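Thg1-like uncharacterized protein (Bacillus thuringiensis, PDB 4KGM) binds ATP and magnesium ions in a polymerase palm-like catalytic domain and probably adds nucleotides to the 5' end of tRNA, as tRNA(His) guanylyltransferases do. Local coordinates at residues 53-56 and 57-60. Residues are numbered along the deposited sequence; the frame is centred on the assembly and turned at random.
Sequences FWET and CKYL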
loop_
_atom_site.group_PDB
_atom_site.type_symbol
_atom_site.label_atom_id
_atom_site.label_comp_id
_atom_site.label_asym_id
_atom_site.label_seq_id
_atom_site.Cartn_x
_atom_site.Cartn_y
_atom_site.Cartn_z
ATOM N N PHE A 53 -10.229 7.280 -30.030
ATOM C CA PHE A 53 -9.969 6.353 -28.937
ATOM C C PHE A 53 -9.396 5.050 -29.476
ATOM O O PHE A 53 -8.526 4.438 -28.856
ATOM C CB PHE A 53 -11.248 6.064 -28.150
ATOM C CG PHE A 53 -11.545 7.074 -27.078
ATOM C CD1 PHE A 53 -10.842 7.065 -25.885
ATOM C CD2 PHE A 53 -12.537 8.025 -27.257
ATOM C CE1 PHE A 53 -11.114 7.989 -24.897
ATOM C CE2 PHE A 53 -12.816 8.951 -26.271
ATOM C CZ PHE A 53 -12.102 8.934 -25.090
ATOM N N TRP A 54 -9.889 4.631 -30.637
ATOM C CA TRP A 54 -9.449 3.381 -31.245
ATOM C C TRP A 54 -7.984 3.457 -31.661
ATOM O O TRP A 54 -7.246 2.482 -31.543
ATOM C CB TRP A 54 -10.334 3.021 -32.440
ATOM C CG TRP A 54 -11.778 2.846 -32.076
ATOM C CD1 TRP A 54 -12.298 2.725 -30.820
ATOM C CD2 TRP A 54 -12.890 2.784 -32.978
ATOM N NE1 TRP A 54 -13.663 2.590 -30.884
ATOM C CE2 TRP A 54 -14.052 2.622 -32.198
ATOM C CE3 TRP A 54 -13.015 2.848 -34.369
ATOM C CZ2 TRP A 54 -15.322 2.523 -32.762
ATOM C CZ3 TRP A 54 -14.278 2.748 -34.927
ATOM C CH2 TRP A 54 -15.413 2.587 -34.125
ATOM N N GLU A 55 -7.568 4.623 -32.146
ATOM C CA GLU A 55 -6.170 4.844 -32.492
ATOM C C GLU A 55 -5.331 4.939 -31.225
ATOM O O GLU A 55 -4.164 4.551 -31.207
ATOM C CB GLU A 55 -6.009 6.110 -33.333
ATOM C CG GLU A 55 -6.514 5.965 -34.755
ATOM C CD GLU A 55 -5.803 4.858 -35.510
ATOM O OE1 GLU A 55 -4.565 4.941 -35.662
ATOM O OE2 GLU A 55 -6.479 3.901 -35.944
ATOM N N THR A 56 -5.940 5.462 -30.165
ATOM C CA THR A 56 -5.287 5.529 -28.867
ATOM C C THR A 56 -5.101 4.119 -28.318
ATOM O O THR A 56 -4.031 3.771 -27.818
ATOM C CB THR A 56 -6.105 6.372 -27.872
ATOM O OG1 THR A 56 -6.216 7.714 -28.361
ATOM C CG2 THR A 56 -5.436 6.393 -26.509
ATOM N N CYS A 57 -6.150 3.309 -28.436
ATOM C CA CYS A 57 -6.118 1.924 -27.981
ATOM C C CYS A 57 -5.025 1.112 -28.666
ATOM O O CYS A 57 -4.403 0.253 -28.045
ATOM C CB CYS A 57 -7.473 1.257 -28.208
ATOM S SG CYS A 57 -8.771 1.809 -27.089
ATOM N N LYS A 58 -4.803 1.380 -29.948
ATOM C CA LYS A 58 -3.743 0.708 -30.688
ATOM C C LYS A 58 -2.387 1.136 -30.148
ATOM O O LYS A 58 -1.527 0.303 -29.867
ATOM C CB LYS A 58 -3.828 1.035 -32.181
ATOM C CG LYS A 58 -5.067 0.498 -32.884
ATOM C CD LYS A 58 -5.032 0.841 -34.367
ATOM C CE LYS A 58 -6.229 0.274 -35.108
ATOM N NZ LYS A 58 -6.149 0.551 -36.571
ATOM N N TYR A 59 -2.216 2.446 -30.001
ATOM C CA TYR A 59 -0.974 3.035 -29.513
ATOM C C TYR A 59 -0.584 2.484 -28.143
ATOM O O TYR A 59 0.596 2.283 -27.860
ATOM C CB TYR A 59 -1.120 4.558 -29.452
ATOM C CG TYR A 59 0.127 5.305 -29.036
ATOM C CD1 TYR A 59 1.227 5.385 -29.879
ATOM C CD2 TYR A 59 0.193 5.951 -27.808
ATOM C CE1 TYR A 59 2.364 6.076 -29.504
ATOM C CE2 TYR A 59 1.327 6.645 -27.424
ATOM C CZ TYR A 59 2.408 6.705 -28.276
ATOM O OH TYR A 59 3.537 7.397 -27.897
ATOM N N LEU A 60 -1.584 2.239 -27.302
ATOM C CA LEU A 60 -1.355 1.698 -25.967
ATOM C C LEU A 60 -0.874 0.252 -26.031
ATOM O O LEU A 60 0.119 -0.111 -25.401
ATOM C CB LEU A 60 -2.631 1.788 -25.126
ATOM C CG LEU A 60 -3.036 3.183 -24.647
ATOM C CD1 LEU A 60 -4.455 3.174 -24.108
ATOM C CD2 LEU A 60 -2.066 3.681 -23.588
#
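Two successive turns of helix 47-63, which packs on the antiparallel sheet of the polymerase palm-like domain, meet here through four i to i+4 backbone bonds. C57 N donates to F53 O at 2.7 Å, and L60 N reaches T56 O at 2.9 Å; K58 and Y59 bond likewise to W54 and E55. On the outer side E55 and K58, three residues apart, form a salt bridge. The glutamate chain bends about its CB-CG bond (chi2 -59°), while the lysine runs extended beyond its own CG past W54 O, and the two side chains meet at a slant, with E55 OE2 3.4 Å from K58 NZ, a weak bond. On another side T56 and L60 lie alongside each other: T56 CG2, anti to the backbone N, comes 4.1 Å from L60 CD1. The same rotamer sets T56 OG1 beside its own backbone N (chi1 -62°), where it bonds to A52 O, so a buried hydroxyl is satisfied within the helix while its methyl joins the apolar packing. Small C57 suits the sheet-facing side, touching V70, I77 and I202, and F53 stacks on H72 with its side chain about 6 Å from the bound ATP. These two turns are thus two-sided: apolar and aromatic groups fasten them to the sheet and helix 97-119 near the nucleotide site, whereas the long ion pair probably adds only modest stability on the more exposed side.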